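Local coordinates for putative phosphohistidine phosphatase, SixA (Nakamurella multipartita, PDB 4HBZ), which probably hydrolyses phosphohistidine as SixA-type members of the histidine phosphatase superfamily do, though its own substrate is unproven, at residues 23-31 / 41-52; 34-42 / 70-78. One frame throughout, in Å; residues are numbered along the deposited sequence.

Contact 1. Residues 23-31 / 41-52; sequences VLMRHAAAG and LTPDGVRAATAA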
loop_
_atom_site.group_PDB
_atom_site.type_symbol
_atom_site.label_atom_id
_atom_site.label_comp_id
_atom_site.label_asym_id
_atom_site.label_seq_id
_atom_site.Cartn_x
_atom_site.Cartn_y
_atom_site.Cartn_z
ATOM N N VAL A 23 3.733 1.927 2.384
ATOM C CA VAL A 23 2.779 0.948 2.889
ATOM C C VAL A 23 1.739 0.738 1.782
ATOM O O VAL A 23 1.094 1.712 1.339
ATOM C CB VAL A 23 2.063 1.406 4.170
ATOM C CG1 VAL A 23 1.143 0.287 4.648
ATOM C CG2 VAL A 23 3.097 1.733 5.238
ATOM N N LEU A 24 1.628 -0.491 1.313
ATOM C CA LEU A 24 0.684 -0.875 0.294
ATOM C C LEU A 24 -0.430 -1.694 0.923
ATOM O O LEU A 24 -0.160 -2.800 1.373
ATOM C CB LEU A 24 1.362 -1.646 -0.822
ATOM C CG LEU A 24 2.448 -0.980 -1.637
ATOM C CD1 LEU A 24 3.042 -1.920 -2.642
ATOM C CD2 LEU A 24 1.884 0.306 -2.266
HETATM N N MSE A 25 -1.656 -1.172 0.970
HETATM C CA MSE A 25 -2.766 -1.802 1.670
HETATM C C MSE A 25 -3.853 -2.144 0.723
HETATM O O MSE A 25 -4.313 -1.302 -0.060
HETATM C CB MSE A 25 -3.272 -0.844 2.764
HETATM C CG MSE A 25 -4.352 -1.532 3.582
HETATM SE SE MSE A 25 -4.748 -0.463 5.187
HETATM C CE MSE A 25 -5.946 -1.798 6.059
ATOM N N ARG A 26 -4.373 -3.349 0.881
ATOM C CA ARG A 26 -5.638 -3.733 0.229
ATOM C C ARG A 26 -6.787 -3.407 1.188
ATOM O O ARG A 26 -6.714 -3.711 2.388
ATOM C CB ARG A 26 -5.627 -5.240 -0.091
ATOM C CG ARG A 26 -6.926 -5.718 -0.715
ATOM C CD ARG A 26 -6.888 -7.208 -0.950
ATOM N NE ARG A 26 -8.116 -7.673 -1.580
ATOM C CZ ARG A 26 -8.355 -8.956 -1.876
ATOM N NH1 ARG A 26 -7.478 -9.885 -1.634
ATOM N NH2 ARG A 26 -9.478 -9.271 -2.520
ATOM N N HIS A 27 -7.828 -2.772 0.676
ATOM C CA HIS A 27 -8.986 -2.448 1.502
ATOM C C HIS A 27 -9.482 -3.690 2.250
ATOM O O HIS A 27 -9.348 -4.827 1.793
ATOM C CB HIS A 27 -10.137 -1.855 0.682
ATOM C CG HIS A 27 -10.717 -2.794 -0.308
ATOM N ND1 HIS A 27 -11.593 -3.802 0.028
ATOM C CD2 HIS A 27 -10.501 -2.905 -1.648
ATOM C CE1 HIS A 27 -11.881 -4.494 -1.051
ATOM N NE2 HIS A 27 -11.241 -3.967 -2.084
ATOM N N ALA A 28 -10.152 -3.409 3.352
ATOM C CA ALA A 28 -10.741 -4.473 4.167
ATOM C C ALA A 28 -12.019 -5.004 3.554
ATOM O O ALA A 28 -12.527 -4.498 2.553
ATOM C CB ALA A 28 -10.932 -3.997 5.568
ATOM N N ALA A 29 -12.510 -6.100 4.112
ATOM C CA ALA A 29 -13.610 -6.868 3.526
ATOM C C ALA A 29 -14.863 -6.028 3.363
ATOM O O ALA A 29 -15.252 -5.262 4.285
ATOM C CB ALA A 29 -13.891 -8.093 4.363
ATOM N N ALA A 30 -15.501 -6.156 2.205
ATOM C CA ALA A 30 -16.643 -5.344 1.858
ATOM C C ALA A 30 -17.869 -6.172 1.460
ATOM O O ALA A 30 -17.773 -7.348 1.119
ATOM C CB ALA A 30 -16.245 -4.388 0.726
ATOM N N GLY A 31 -19.009 -5.554 1.647
ATOM C CA GLY A 31 -20.293 -6.200 1.451
ATOM C C GLY A 31 -20.866 -5.905 0.104
ATOM O O GLY A 31 -20.146 -5.645 -0.865
ATOM N N LEU A 41 -17.664 -1.389 3.812
ATOM C CA LEU A 41 -17.043 -2.445 4.596
ATOM C C LEU A 41 -18.104 -3.236 5.365
ATOM O O LEU A 41 -19.151 -2.689 5.815
ATOM C CB LEU A 41 -16.081 -1.885 5.616
ATOM C CG LEU A 41 -14.829 -1.183 5.022
ATOM C CD1 LEU A 41 -13.951 -0.660 6.177
ATOM C CD2 LEU A 41 -14.101 -2.046 4.043
ATOM N N THR A 42 -17.812 -4.504 5.565
ATOM C CA THR A 42 -18.629 -5.304 6.490
ATOM C C THR A 42 -18.193 -4.988 7.920
ATOM O O THR A 42 -17.149 -4.353 8.141
ATOM C CB THR A 42 -18.412 -6.802 6.245
ATOM O OG1 THR A 42 -17.061 -7.114 6.547
ATOM C CG2 THR A 42 -18.737 -7.193 4.820
ATOM N N PRO A 43 -18.971 -5.444 8.935
ATOM C CA PRO A 43 -18.470 -5.241 10.284
ATOM C C PRO A 43 -17.119 -5.887 10.547
ATOM O O PRO A 43 -16.292 -5.300 11.271
ATOM C CB PRO A 43 -19.585 -5.811 11.156
ATOM C CG PRO A 43 -20.844 -5.638 10.290
ATOM C CD PRO A 43 -20.388 -5.833 8.882
ATOM N N ASP A 44 -16.871 -7.045 9.986
ATOM C CA ASP A 44 -15.536 -7.655 10.141
ATOM C C ASP A 44 -14.481 -6.825 9.408
ATOM O O ASP A 44 -13.358 -6.670 9.914
ATOM C CB ASP A 44 -15.511 -9.082 9.608
ATOM C CG ASP A 44 -16.239 -10.093 10.516
ATOM O OD1 ASP A 44 -16.414 -9.874 11.719
ATOM O OD2 ASP A 44 -16.612 -11.138 9.969
ATOM N N GLY A 45 -14.820 -6.229 8.260
ATOM C CA GLY A 45 -13.842 -5.398 7.549
ATOM C C GLY A 45 -13.504 -4.139 8.342
ATOM O O GLY A 45 -12.356 -3.722 8.435
ATOM N N VAL A 46 -14.507 -3.555 9.017
ATOM C CA VAL A 46 -14.234 -2.426 9.888
ATOM C C VAL A 46 -13.273 -2.871 11.001
ATOM O O VAL A 46 -12.314 -2.164 11.300
ATOM C CB VAL A 46 -15.508 -1.850 10.501
ATOM C CG1 VAL A 46 -15.159 -0.797 11.550
ATOM C CG2 VAL A 46 -16.397 -1.202 9.433
ATOM N N ARG A 47 -13.524 -4.014 11.655
ATOM C CA ARG A 47 -12.574 -4.495 12.681
ATOM C C ARG A 47 -11.148 -4.711 12.106
ATOM O O ARG A 47 -10.168 -4.341 12.733
ATOM C CB ARG A 47 -13.055 -5.775 13.362
ATOM C CG ARG A 47 -14.088 -5.496 14.392
ATOM C CD ARG A 47 -14.531 -6.798 15.090
ATOM N NE ARG A 47 -15.470 -7.556 14.293
ATOM C CZ ARG A 47 -16.788 -7.319 14.240
ATOM N NH1 ARG A 47 -17.549 -8.062 13.462
ATOM N NH2 ARG A 47 -17.343 -6.339 14.953
ATOM N N ALA A 48 -11.046 -5.264 10.913
ATOM C CA ALA A 48 -9.732 -5.527 10.349
ATOM C C ALA A 48 -9.016 -4.203 10.046
ATOM O O ALA A 48 -7.823 -4.035 10.302
ATOM C CB ALA A 48 -9.866 -6.362 9.113
ATOM N N ALA A 49 -9.718 -3.243 9.484
ATOM C CA ALA A 49 -9.075 -1.960 9.153
ATOM C C ALA A 49 -8.688 -1.192 10.424
ATOM O O ALA A 49 -7.661 -0.510 10.485
ATOM C CB ALA A 49 -10.039 -1.125 8.317
ATOM N N THR A 50 -9.539 -1.301 11.436
ATOM C CA THR A 50 -9.216 -0.679 12.712
ATOM C C THR A 50 -7.944 -1.247 13.314
ATOM O O THR A 50 -7.044 -0.510 13.786
ATOM C CB THR A 50 -10.398 -0.855 13.675
ATOM O OG1 THR A 50 -11.563 -0.221 13.113
ATOM C CG2 THR A 50 -10.082 -0.277 15.047
ATOM N N ALA A 51 -7.839 -2.575 13.291
ATOM C CA ALA A 51 -6.626 -3.218 13.790
ATOM C C ALA A 51 -5.395 -2.838 13.014
ATOM O O ALA A 51 -4.322 -2.614 13.594
ATOM C CB ALA A 51 -6.828 -4.738 13.862
ATOM N N ALA A 52 -5.536 -2.759 11.700
ATOM C CA ALA A 52 -4.409 -2.375 10.858
ATOM C C ALA A 52 -3.944 -0.961 11.175
ATOM O O ALA A 52 -2.740 -0.699 11.310
ATOM C CB ALA A 52 -4.794 -2.483 9.396
#

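Contact 2. Residues 34-42 / 70-78; sequences VRDHDRPLT and TAARTRQTL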
loop_
_atom_site.group_PDB
_atom_site.type_symbol
_atom_site.label_atom_id
_atom_site.label_comp_id
_atom_site.label_asym_id
_atom_site.label_seq_id
_atom_site.Cartn_x
_atom_site.Cartn_y
_atom_site.Cartn_z
ATOM N N VAL A 34 -25.748 -1.866 -4.758
ATOM C CA VAL A 34 -26.195 -1.932 -6.156
ATOM C C VAL A 34 -25.174 -1.297 -7.131
ATOM O O VAL A 34 -25.202 -1.589 -8.313
ATOM C CB VAL A 34 -27.602 -1.352 -6.362
ATOM C CG1 VAL A 34 -28.606 -2.125 -5.508
ATOM C CG2 VAL A 34 -27.624 0.146 -6.059
ATOM N N ARG A 35 -24.284 -0.449 -6.640
ATOM C CA ARG A 35 -23.128 -0.024 -7.437
ATOM C C ARG A 35 -21.862 -0.505 -6.755
ATOM O O ARG A 35 -21.692 -0.290 -5.555
ATOM C CB ARG A 35 -23.081 1.496 -7.556
ATOM C CG ARG A 35 -24.182 2.115 -8.398
ATOM C CD ARG A 35 -23.655 3.407 -9.003
ATOM N NE ARG A 35 -23.118 4.273 -7.965
ATOM C CZ ARG A 35 -23.437 5.558 -7.801
ATOM N NH1 ARG A 35 -24.249 6.165 -8.653
ATOM N NH2 ARG A 35 -22.908 6.246 -6.801
ATOM N N ASP A 36 -20.948 -1.142 -7.499
ATOM C CA ASP A 36 -19.737 -1.634 -6.868
ATOM C C ASP A 36 -18.960 -0.556 -6.102
ATOM O O ASP A 36 -18.514 -0.773 -4.998
ATOM C CB ASP A 36 -18.790 -2.274 -7.894
ATOM C CG ASP A 36 -17.494 -2.708 -7.250
ATOM O OD1 ASP A 36 -17.482 -3.877 -6.727
ATOM O OD2 ASP A 36 -16.526 -1.896 -7.166
ATOM N N HIS A 37 -18.880 0.622 -6.680
ATOM C CA HIS A 37 -18.039 1.670 -6.096
ATOM C C HIS A 37 -18.593 2.068 -4.704
ATOM O O HIS A 37 -17.798 2.479 -3.847
ATOM C CB HIS A 37 -18.051 2.853 -7.081
ATOM C CG HIS A 37 -17.031 3.904 -6.824
ATOM N ND1 HIS A 37 -17.347 5.095 -6.224
ATOM C CD2 HIS A 37 -15.718 3.983 -7.157
ATOM C CE1 HIS A 37 -16.271 5.864 -6.183
ATOM N NE2 HIS A 37 -15.265 5.206 -6.737
ATOM N N ASP A 38 -19.871 1.843 -4.436
ATOM C CA ASP A 38 -20.548 2.165 -3.147
ATOM C C ASP A 38 -20.500 1.062 -2.114
ATOM O O ASP A 38 -21.034 1.227 -0.963
ATOM C CB ASP A 38 -22.036 2.472 -3.381
ATOM C CG ASP A 38 -22.239 3.746 -4.176
ATOM O OD1 ASP A 38 -21.353 4.631 -4.118
ATOM O OD2 ASP A 38 -23.290 3.861 -4.837
ATOM N N ARG A 39 -19.933 -0.106 -2.462
ATOM C CA ARG A 39 -19.969 -1.212 -1.497
ATOM C C ARG A 39 -19.232 -0.837 -0.193
ATOM O O ARG A 39 -18.082 -0.411 -0.212
ATOM C CB ARG A 39 -19.277 -2.451 -2.089
ATOM C CG ARG A 39 -20.112 -3.088 -3.197
ATOM C CD ARG A 39 -19.313 -4.076 -4.046
ATOM N NE ARG A 39 -18.802 -5.118 -3.177
ATOM C CZ ARG A 39 -17.618 -5.674 -3.241
ATOM N NH1 ARG A 39 -16.739 -5.336 -4.181
ATOM N NH2 ARG A 39 -17.280 -6.564 -2.298
ATOM N N PRO A 40 -19.907 -1.002 0.960
ATOM C CA PRO A 40 -19.317 -0.609 2.219
ATOM C C PRO A 40 -18.495 -1.731 2.832
ATOM O O PRO A 40 -18.641 -2.903 2.466
ATOM C CB PRO A 40 -20.549 -0.346 3.069
ATOM C CG PRO A 40 -21.486 -1.408 2.651
ATOM C CD PRO A 40 -21.294 -1.472 1.115
ATOM N N LEU A 41 -17.664 -1.389 3.812
ATOM C CA LEU A 41 -17.043 -2.445 4.596
ATOM C C LEU A 41 -18.104 -3.236 5.365
ATOM O O LEU A 41 -19.151 -2.689 5.815
ATOM C CB LEU A 41 -16.081 -1.885 5.616
ATOM C CG LEU A 41 -14.829 -1.183 5.022
ATOM C CD1 LEU A 41 -13.951 -0.660 6.177
ATOM C CD2 LEU A 41 -14.101 -2.046 4.043
ATOM N N THR A 42 -17.812 -4.504 5.565
ATOM C CA THR A 42 -18.629 -5.304 6.490
ATOM C C THR A 42 -18.193 -4.988 7.920
ATOM O O THR A 42 -17.149 -4.353 8.141
ATOM C CB THR A 42 -18.412 -6.802 6.245
ATOM O OG1 THR A 42 -17.061 -7.114 6.547
ATOM C CG2 THR A 42 -18.737 -7.193 4.820
ATOM N N THR A 70 -11.026 5.982 -4.760
ATOM C CA THR A 70 -12.257 6.705 -4.480
ATOM C C THR A 70 -13.417 5.795 -4.050
ATOM O O THR A 70 -14.441 6.282 -3.582
ATOM C CB THR A 70 -12.682 7.519 -5.685
ATOM O OG1 THR A 70 -12.682 6.651 -6.834
ATOM C CG2 THR A 70 -11.717 8.724 -5.886
ATOM N N ALA A 71 -13.261 4.476 -4.168
ATOM C CA ALA A 71 -14.337 3.557 -3.784
ATOM C C ALA A 71 -14.691 3.771 -2.297
ATOM O O ALA A 71 -13.798 4.063 -1.459
ATOM C CB ALA A 71 -13.951 2.125 -4.010
ATOM N N ALA A 72 -15.946 3.561 -1.957
ATOM C CA ALA A 72 -16.375 3.639 -0.534
ATOM C C ALA A 72 -15.500 2.729 0.354
ATOM O O ALA A 72 -15.093 3.105 1.430
ATOM C CB ALA A 72 -17.837 3.313 -0.373
ATOM N N ARG A 73 -15.205 1.523 -0.101
ATOM C CA ARG A 73 -14.539 0.566 0.756
ATOM C C ARG A 73 -13.113 0.912 1.081
ATOM O O ARG A 73 -12.613 0.617 2.177
ATOM C CB ARG A 73 -14.652 -0.857 0.187
ATOM C CG ARG A 73 -14.045 -1.077 -1.216
ATOM C CD ARG A 73 -14.556 -2.400 -1.771
ATOM N NE ARG A 73 -14.127 -2.727 -3.134
ATOM C CZ ARG A 73 -14.809 -2.403 -4.246
ATOM N NH1 ARG A 73 -15.845 -1.544 -4.228
ATOM N NH2 ARG A 73 -14.446 -2.915 -5.406
ATOM N N THR A 74 -12.418 1.544 0.139
ATOM C CA THR A 74 -11.077 2.053 0.364
ATOM C C THR A 74 -11.111 3.328 1.247
ATOM O O THR A 74 -10.357 3.468 2.188
ATOM C CB THR A 74 -10.359 2.293 -0.989
ATOM O OG1 THR A 74 -11.293 2.880 -1.896
ATOM C CG2 THR A 74 -9.900 0.965 -1.593
ATOM N N ARG A 75 -12.042 4.240 0.979
ATOM C CA ARG A 75 -12.258 5.419 1.840
ATOM C C ARG A 75 -12.547 5.004 3.283
ATOM O O ARG A 75 -11.964 5.581 4.209
ATOM C CB ARG A 75 -13.406 6.279 1.314
ATOM C CG ARG A 75 -13.126 6.974 0.013
ATOM C CD ARG A 75 -14.381 7.714 -0.479
ATOM N NE ARG A 75 -14.185 8.430 -1.730
ATOM C CZ ARG A 75 -13.707 9.679 -1.844
ATOM N NH1 ARG A 75 -13.421 10.431 -0.767
ATOM N NH2 ARG A 75 -13.593 10.198 -3.062
ATOM N N GLN A 76 -13.416 4.026 3.438
ATOM C CA GLN A 76 -13.818 3.568 4.757
ATOM C C GLN A 76 -12.691 2.841 5.460
ATOM O O GLN A 76 -12.522 2.944 6.682
ATOM C CB GLN A 76 -15.054 2.662 4.658
ATOM C CG GLN A 76 -16.304 3.476 4.333
ATOM C CD GLN A 76 -17.504 2.614 4.023
ATOM O OE1 GLN A 76 -17.459 1.409 4.169
ATOM N NE2 GLN A 76 -18.595 3.224 3.535
ATOM N N THR A 77 -11.895 2.085 4.729
ATOM C CA THR A 77 -10.720 1.461 5.314
ATOM C C THR A 77 -9.794 2.528 5.864
ATOM O O THR A 77 -9.365 2.461 7.001
ATOM C CB THR A 77 -9.980 0.618 4.253
ATOM O OG1 THR A 77 -10.793 -0.487 3.859
ATOM C CG2 THR A 77 -8.692 0.136 4.792
ATOM N N LEU A 78 -9.550 3.559 5.074
ATOM C CA LEU A 78 -8.705 4.658 5.558
ATOM C C LEU A 78 -9.296 5.301 6.830
ATOM O O LEU A 78 -8.567 5.549 7.804
ATOM C CB LEU A 78 -8.484 5.688 4.454
ATOM C CG LEU A 78 -7.693 6.899 4.859
ATOM C CD1 LEU A 78 -6.309 6.589 5.336
ATOM C CD2 LEU A 78 -7.674 7.857 3.668
HETATM O O HOH W 1 -16.748 0.377 -2.300
#

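Contact 1. Residues 23-31 / 41-52
The methyl of Ala28 is the bump that fills the hollow at the start of helix 43-59. Its CB rests 3.2 Å from Gly45 O, with the methyls of Ala48 and Ala49 bordering it. Roughly opposite Ala48, Leu41 closes the pocket, its CD2 4.0 Å from Ala28 CB. That same methyl also lies against backbone, with CD2 3.3 Å from Ala28 O.

The next bump is the carbonyl oxygen of Ala29, which dips into the notch between Leu41 and Gly45. Thr42 N gives it a nearly straight bond of 3.0 Å (164° at the hydrogen), and the CA-H groups of Leu41 and Gly45 lean on it. A CB on Gly45 would run into this oxygen. Ala30 and Leu41 form a single beta bridge.

Thr42 is the N-cap of the helix. Its OG1 sits between the backbone N and the carbonyl carbon (chi1 64°), which turns it back to accept from Gly45 N at 3.0 Å, while CG2, beside the backbone N, lies 3.6 Å from Gly31 N. With OG1 and CG2 both gone in an alanine, Gly45 N would probably lose its cap and a gap would open beside the Ala30-Gly31 backbone. Deeper in, selenomethionine Met25 reaches out extended from the strand, and its CE meets Ala52 CB at 3.6 Å, near Phe159.

Arg26, the last residue of strand 20-26, and His27 just after it match the first two residues of the superfamily's RHG motif, with Ala28 in place of the glycine. His27 ND1 donates in the ring plane to Ala28 O at 2.8 Å, 173° at the hydrogen. This bond probably helps to set the rotation of the imidazole, consistent with the family scheme in which the other ring nitrogen attacks phosphate.

Contact 2. Residues 34-42 / 70-78
Arg73 probably corresponds to the phosphate-pocket arginine of the histidine phosphatases, and a salt-bridge network with Asp36 and Arg39 holds it beside His27, where loop 34-42 meets the start of helix 72-81. Its CG stands between the backbone N and the carbonyl carbon (chi1 60°), with the chain extended to NE, which carries the guanidinium out to Asp36. NH2 meets the syn lone pair of Asp36 OD2 at 2.9 Å, and NH1 comes to the same oxygen from above the carboxylate plane. The two planes stand 86° apart, and Tyr94 OH also bonds OD2. Arg39 NH1 takes OD1 and lies 3.5 Å above the centre of the Arg73 guanidinium, two cations gathered by one carboxylate; Arg39 NE reaches on to Gly31 O.

His37 NE2 donates in the ring plane to Thr70 OG1 at 3.0 Å, a hydroxyl shared with Asp91, while Ala71 CA makes a CH-pi contact on one face. His37 O accepts from Ala72 N.

Gln76 OE1 receives Leu41 N at 2.8 Å, and Leu41 CD1 and CD2 settle against Gln76 and Thr77. One water between the segments accepts from Arg73 N and Arg73 NH1, and lies 2.6 Å from Arg39 O and 2.8 Å from His37 O.

From the N terminus, strand 20-26 runs out into residues 27-31, and the chain then loops through 34-42 before entering helix 43-59. Contact 1 closes that short loop by bringing 41-52 back against 23-31. Contact 2 closes a longer one: helix 43-59 and strand 65-69 intervene before 70-78 returns to the loop. The segments alternate, so the two closures cross rather than nest, and Leu41 and Thr42 belong to both. Gly31 N bonds Pro40 O, backbone to backbone, so the two contacts also touch directly, and His27 NE2 packs near Arg73 NE. Together they tie the end of strand 20-26 to helices 43-59 and 72-81.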